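PDB 2RBG: DUF5751 domain-containing protein from Sulfolobus tokodaii, which is of unknown function but has an alpha/beta fold around a five-stranded parallel sheet and is found as a two-chain assembly. Local coordinates for residues A[6-11]-A[34-39]; A[97-102]-A[120-125]. All blocks are in the same frame, centred on the assembly; numbering follows the deposited sequence.

How the interactions relate
From the N terminus, the chain first runs along strand 6-11, passes through helix 17-31 and returns beside its start as strand 35-41. Interaction 1 closes this beta-alpha-beta unit in the middle of the parallel sheet. Interaction 2 opens only later, at the start of helix 99-107, and closes where the chain leaves strand 117-121, the outermost strand of the sheet within this chain. The two loops therefore follow in series and neither nest nor cross. Their centres lie about 16 Å apart, yet they touch: Ser11, at the end of strand 6-11, packs against Asn98, Phe101 and Met102. Together they tie the sheet centre to a covering helix and the C-terminal tail.

Interaction 1. Residues A[6-11]-A[34-39]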
loop_
_atom_site.group_PDB
_atom_site.type_symbol
_atom_site.label_atom_id
_atom_site.label_comp_id
_atom_site.label_asym_id
_atom_site.label_seq_id
_atom_site.Cartn_x
_atom_site.Cartn_y
_atom_site.Cartn_z
ATOM N N ILE A 6 -2.472 4.355 -18.791
ATOM C CA ILE A 6 -2.148 3.471 -17.683
ATOM C C ILE A 6 -2.625 2.035 -17.882
ATOM O O ILE A 6 -3.788 1.800 -18.218
ATOM C CB ILE A 6 -2.781 4.002 -16.374
ATOM C CG1 ILE A 6 -2.353 5.454 -16.136
ATOM C CG2 ILE A 6 -2.382 3.117 -15.201
ATOM C CD1 ILE A 6 -0.859 5.640 -15.959
ATOM N N LEU A 7 -1.720 1.077 -17.689
ATOM C CA LEU A 7 -2.088 -0.330 -17.786
ATOM C C LEU A 7 -2.589 -0.703 -16.395
ATOM O O LEU A 7 -1.832 -0.645 -15.427
ATOM C CB LEU A 7 -0.880 -1.206 -18.124
ATOM C CG LEU A 7 -1.160 -2.715 -18.067
ATOM C CD1 LEU A 7 -2.184 -3.095 -19.132
ATOM C CD2 LEU A 7 0.136 -3.489 -18.272
ATOM N N THR A 8 -3.863 -1.062 -16.295
ATOM C CA THR A 8 -4.446 -1.444 -15.014
ATOM C C THR A 8 -4.755 -2.932 -15.010
ATOM O O THR A 8 -5.457 -3.433 -15.889
ATOM C CB THR A 8 -5.744 -0.651 -14.730
ATOM O OG1 THR A 8 -5.423 0.734 -14.533
ATOM C CG2 THR A 8 -6.434 -1.178 -13.477
ATOM N N LEU A 9 -4.204 -3.636 -14.026
ATOM C CA LEU A 9 -4.419 -5.067 -13.893
ATOM C C LEU A 9 -5.133 -5.323 -12.576
ATOM O O LEU A 9 -4.737 -4.793 -11.536
ATOM C CB LEU A 9 -3.081 -5.813 -13.893
ATOM C CG LEU A 9 -2.112 -5.486 -15.030
ATOM C CD1 LEU A 9 -0.854 -6.335 -14.881
ATOM C CD2 LEU A 9 -2.780 -5.746 -16.370
ATOM N N ILE A 10 -6.185 -6.131 -12.618
ATOM C CA ILE A 10 -6.925 -6.446 -11.406
ATOM C C ILE A 10 -7.462 -7.864 -11.392
ATOM O O ILE A 10 -7.964 -8.370 -12.394
ATOM C CB ILE A 10 -8.111 -5.468 -11.187
ATOM C CG1 ILE A 10 -8.918 -5.896 -9.955
ATOM C CG2 ILE A 10 -9.005 -5.438 -12.431
ATOM C CD1 ILE A 10 -9.945 -4.857 -9.490
ATOM N N SER A 11 -7.326 -8.508 -10.239
ATOM C CA SER A 11 -7.836 -9.852 -10.044
ATOM C C SER A 11 -8.359 -9.919 -8.615
ATOM O O SER A 11 -7.585 -9.962 -7.661
ATOM C CB SER A 11 -6.739 -10.895 -10.251
ATOM O OG SER A 11 -7.285 -12.200 -10.159
ATOM N N LYS A 34 -5.427 10.459 -18.655
ATOM C CA LYS A 34 -6.860 10.600 -18.853
ATOM C C LYS A 34 -7.368 9.321 -19.507
ATOM O O LYS A 34 -8.537 9.225 -19.875
ATOM C CB LYS A 34 -7.156 11.803 -19.757
ATOM C CG LYS A 34 -6.382 13.068 -19.389
ATOM C CD LYS A 34 -6.579 13.448 -17.927
ATOM C CE LYS A 34 -5.703 14.632 -17.540
ATOM N NZ LYS A 34 -5.800 14.955 -16.085
ATOM N N LYS A 35 -6.475 8.340 -19.631
ATOM C CA LYS A 35 -6.801 7.061 -20.253
ATOM C C LYS A 35 -6.189 5.880 -19.505
ATOM O O LYS A 35 -5.122 5.990 -18.904
ATOM C CB LYS A 35 -6.274 7.015 -21.687
ATOM C CG LYS A 35 -6.825 8.064 -22.630
ATOM C CD LYS A 35 -6.091 7.997 -23.967
ATOM C CE LYS A 35 -6.702 8.938 -24.997
ATOM N NZ LYS A 35 -8.089 8.536 -25.364
ATOM N N THR A 36 -6.868 4.744 -19.562
ATOM C CA THR A 36 -6.363 3.535 -18.933
ATOM C C THR A 36 -6.970 2.334 -19.636
ATOM O O THR A 36 -8.120 2.375 -20.080
ATOM C CB THR A 36 -6.711 3.461 -17.420
ATOM O OG1 THR A 36 -6.140 2.270 -16.858
ATOM C CG2 THR A 36 -8.221 3.434 -17.207
ATOM N N THR A 37 -6.176 1.282 -19.779
ATOM C CA THR A 37 -6.662 0.057 -20.395
ATOM C C THR A 37 -6.704 -0.923 -19.231
ATOM O O THR A 37 -5.668 -1.315 -18.685
ATOM C CB THR A 37 -5.724 -0.423 -21.534
ATOM O OG1 THR A 37 -6.202 -1.672 -22.046
ATOM C CG2 THR A 37 -4.294 -0.573 -21.047
ATOM N N ILE A 38 -7.921 -1.272 -18.833
ATOM C CA ILE A 38 -8.164 -2.151 -17.695
ATOM C C ILE A 38 -8.307 -3.616 -18.075
ATOM O O ILE A 38 -9.128 -3.974 -18.921
ATOM C CB ILE A 38 -9.433 -1.699 -16.951
ATOM C CG1 ILE A 38 -9.325 -0.209 -16.623
ATOM C CG2 ILE A 38 -9.626 -2.517 -15.683
ATOM C CD1 ILE A 38 -10.593 0.390 -16.056
ATOM N N ASN A 39 -7.510 -4.459 -17.427
ATOM C CA ASN A 39 -7.524 -5.894 -17.682
ATOM C C ASN A 39 -7.934 -6.622 -16.417
ATOM O O ASN A 39 -7.226 -6.594 -15.410
ATOM C CB ASN A 39 -6.139 -6.341 -18.141
ATOM C CG ASN A 39 -5.786 -5.784 -19.500
ATOM O OD1 ASN A 39 -6.120 -6.368 -20.532
ATOM N ND2 ASN A 39 -5.132 -4.632 -19.512
#
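Thr8 and Thr36 join their hydroxyls between two neighbouring parallel strands. OG1 of Thr8 donates to OG1 of Thr36 at 2.9 Å. Thr36 OG1 lies anti to its own backbone N (chi1 -178°) and in turn donates to Ile6 O at 2.8 Å, from above the carbonyl plane. Ile6 O is thus gripped twice, because Thr37 N reaches it at 2.9 Å. The ladder continues from Thr8 N to Thr37 O, from Asn39 N to Thr8 O, and from Ile10 N to Asn39 O.

The inner part is tight. Thr8 and Ile38 lie side by side, with Thr8 CG2 4.1 Å from Ile38 CG2, and helix 17-31 covers this face through Ile24 and Val28. On the other face, Leu7 CD1 meets Asn39 ND2 at 3.3 Å, the two side chains crossing at about a right angle. Leu9 CD2 rests on Asn39 CB at 3.8 Å. Asn39 OD1 is hydrogen-bonded to NE1 of Trp70, on strand 64-70. At the start of strand 35-41 the backbone hydrogen bond from Ile6 N to Lys35 O (3.1 Å) persists, but the exposed Lys35 side chain is loose and leads away from strand 6-11.

This is the strand pairing of a beta-alpha-beta unit. Its chemistry implies that the buried hydroxyls of Thr8 and Thr36 are paired with each other and, through Thr36, with the backbone at Ile6 O.

Interaction 2. Residues A[97-102]-A[120-125]; sequences ENKVFM and DFCRKL
A lysine-to-carbonyl hydrogen bond and a sulfur contact join Lys99 and Met102, on the first turn of helix 99-107, to the tail that follows strand 117-121, the outermost strand of the sheet within this chain. The tail runs from Cys122 through Leu125, four residues that form a type I beta turn.

Lys99 CG stands anti to the backbone N (chi1 -178°), and the chain bends at chi3 (59°). Its CD passes Cys122 O at 3.5 Å. NZ then donates to Leu125 O at 2.7 Å, from above the carbonyl plane. Water 1 accepts from the same NZ at 2.7 Å and donates to Arg123 O, so the ammonium reaches two carbonyls of the turn, one directly and one through water. An alanine in place of Lys99 would probably leave Leu125 O without its ammonium partner and the turn less firmly tied to the helix.

Deeper in, Met102, a selenomethionine here, lays CG against Cys122 SG at 3.7 Å. This sulfur forms the disulfide with Cys94, at the end of strand 89-94. At the end of strand 117-121, Asp120 OD1 accepts from Arg123 N at 2.9 Å, an Asx motif that ties strand to tail. Arg123 NE forms a salt bridge with Asp120 OD2 at 2.8 Å, coming from above the carboxylate plane. Lys124 is salt-bridged to Glu74 of the second subunit.

The chemistry implies a tail fixed by several means: a covalent bond to the sheet, apolar contact with the helix, and a lysine whose positive charge would probably polarise the Leu125 carbonyl.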
loop_
_atom_site.group_PDB
_atom_site.type_symbol
_atom_site.label_atom_id
_atom_site.label_comp_id
_atom_site.label_asym_id
_atom_site.label_seq_id
_atom_site.Cartn_x
_atom_site.Cartn_y
_atom_site.Cartn_z
ATOM N N GLU A 97 -7.027 -13.964 -2.097
ATOM C CA GLU A 97 -7.354 -15.146 -2.885
ATOM C C GLU A 97 -6.695 -15.157 -4.261
ATOM O O GLU A 97 -6.542 -16.215 -4.870
ATOM C CB GLU A 97 -8.872 -15.264 -3.053
ATOM C CG GLU A 97 -9.627 -15.599 -1.776
ATOM C CD GLU A 97 -9.397 -14.586 -0.670
ATOM O OE1 GLU A 97 -9.582 -13.375 -0.925
ATOM O OE2 GLU A 97 -9.036 -15.000 0.454
ATOM N N ASN A 98 -6.295 -13.986 -4.745
ATOM C CA ASN A 98 -5.678 -13.893 -6.066
ATOM C C ASN A 98 -4.272 -13.302 -6.067
ATOM O O ASN A 98 -3.728 -12.993 -7.131
ATOM C CB ASN A 98 -6.578 -13.063 -6.985
ATOM C CG ASN A 98 -7.936 -13.698 -7.196
ATOM O OD1 ASN A 98 -8.061 -14.705 -7.895
ATOM N ND2 ASN A 98 -8.965 -13.119 -6.584
ATOM N N LYS A 99 -3.677 -13.161 -4.888
ATOM C CA LYS A 99 -2.341 -12.582 -4.776
ATOM C C LYS A 99 -1.243 -13.396 -5.459
ATOM O O LYS A 99 -0.377 -12.830 -6.127
ATOM C CB LYS A 99 -1.987 -12.361 -3.302
ATOM C CG LYS A 99 -0.631 -11.709 -3.085
ATOM C CD LYS A 99 -0.467 -11.227 -1.649
ATOM C CE LYS A 99 -0.602 -12.362 -0.653
ATOM N NZ LYS A 99 -0.537 -11.869 0.751
ATOM N N VAL A 100 -1.263 -14.716 -5.289
ATOM C CA VAL A 100 -0.254 -15.563 -5.922
ATOM C C VAL A 100 -0.376 -15.439 -7.439
ATOM O O VAL A 100 0.621 -15.290 -8.146
ATOM C CB VAL A 100 -0.433 -17.047 -5.526
ATOM C CG1 VAL A 100 0.542 -17.919 -6.309
ATOM C CG2 VAL A 100 -0.201 -17.215 -4.032
ATOM N N PHE A 101 -1.609 -15.488 -7.927
ATOM C CA PHE A 101 -1.874 -15.371 -9.353
ATOM C C PHE A 101 -1.380 -14.035 -9.906
ATOM O O PHE A 101 -0.575 -13.998 -10.839
ATOM C CB PHE A 101 -3.371 -15.504 -9.617
ATOM C CG PHE A 101 -3.757 -15.274 -11.050
ATOM C CD1 PHE A 101 -3.331 -16.145 -12.048
ATOM C CD2 PHE A 101 -4.553 -14.191 -11.401
ATOM C CE1 PHE A 101 -3.691 -15.939 -13.378
ATOM C CE2 PHE A 101 -4.920 -13.974 -12.727
ATOM C CZ PHE A 101 -4.488 -14.851 -13.718
HETATM N N MSE A 102 -1.864 -12.938 -9.333
HETATM C CA MSE A 102 -1.467 -11.615 -9.798
HETATM C C MSE A 102 0.034 -11.368 -9.679
HETATM O O MSE A 102 0.637 -10.753 -10.561
HETATM C CB MSE A 102 -2.230 -10.527 -9.037
HETATM C CG MSE A 102 -1.878 -9.110 -9.470
HETATM SE SE MSE A 102 -2.117 -8.822 -11.379
HETATM C CE MSE A 102 -4.017 -8.751 -11.404
ATOM N N ASP A 120 0.411 -0.358 -6.169
ATOM C CA ASP A 120 0.237 -1.798 -6.122
ATOM C C ASP A 120 -0.541 -2.119 -4.852
ATOM O O ASP A 120 0.018 -2.103 -3.759
ATOM C CB ASP A 120 1.598 -2.505 -6.086
ATOM C CG ASP A 120 1.476 -4.021 -6.157
ATOM O OD1 ASP A 120 0.695 -4.601 -5.373
ATOM O OD2 ASP A 120 2.166 -4.637 -6.995
ATOM N N PHE A 121 -1.840 -2.351 -4.990
ATOM C CA PHE A 121 -2.650 -2.722 -3.837
ATOM C C PHE A 121 -2.799 -4.219 -4.026
ATOM O O PHE A 121 -3.842 -4.703 -4.470
ATOM C CB PHE A 121 -4.026 -2.057 -3.877
ATOM C CG PHE A 121 -4.796 -2.204 -2.595
ATOM C CD1 PHE A 121 -4.583 -1.326 -1.537
ATOM C CD2 PHE A 121 -5.704 -3.241 -2.430
ATOM C CE1 PHE A 121 -5.263 -1.482 -0.332
ATOM C CE2 PHE A 121 -6.389 -3.408 -1.227
ATOM C CZ PHE A 121 -6.168 -2.524 -0.176
ATOM N N CYS A 122 -1.740 -4.952 -3.701
ATOM C CA CYS A 122 -1.759 -6.389 -3.890
ATOM C C CYS A 122 -0.637 -7.137 -3.177
ATOM O O CYS A 122 -0.866 -7.799 -2.164
ATOM C CB CYS A 122 -1.704 -6.684 -5.393
ATOM S SG CYS A 122 -1.607 -8.447 -5.825
ATOM N N ARG A 123 0.576 -7.020 -3.700
ATOM C CA ARG A 123 1.718 -7.728 -3.132
ATOM C C ARG A 123 2.075 -7.452 -1.671
ATOM O O ARG A 123 2.579 -8.344 -0.988
ATOM C CB ARG A 123 2.938 -7.525 -4.032
ATOM C CG ARG A 123 2.793 -8.261 -5.365
ATOM C CD ARG A 123 3.976 -8.039 -6.287
ATOM N NE ARG A 123 4.072 -6.649 -6.720
ATOM C CZ ARG A 123 5.029 -6.178 -7.511
ATOM N NH1 ARG A 123 5.978 -6.987 -7.962
ATOM N NH2 ARG A 123 5.039 -4.897 -7.851
ATOM N N LYS A 124 1.814 -6.242 -1.180
ATOM C CA LYS A 124 2.126 -5.935 0.216
ATOM C C LYS A 124 0.999 -6.332 1.175
ATOM O O LYS A 124 1.123 -6.150 2.385
ATOM C CB LYS A 124 2.447 -4.443 0.395
ATOM C CG LYS A 124 3.837 -4.015 -0.090
ATOM C CD LYS A 124 4.090 -2.537 0.208
ATOM C CE LYS A 124 5.489 -2.088 -0.211
ATOM N NZ LYS A 124 5.753 -0.655 0.151
ATOM N N LEU A 125 -0.100 -6.864 0.645
ATOM C CA LEU A 125 -1.211 -7.281 1.498
ATOM C C LEU A 125 -0.811 -8.504 2.312
ATOM O O LEU A 125 -0.195 -9.429 1.787
ATOM C CB LEU A 125 -2.444 -7.622 0.659
ATOM C CG LEU A 125 -3.199 -6.467 0.009
ATOM C CD1 LEU A 125 -4.236 -7.030 -0.949
ATOM C CD2 LEU A 125 -3.866 -5.611 1.083
HETATM O O HOH W 1 1.873 -10.789 0.504
#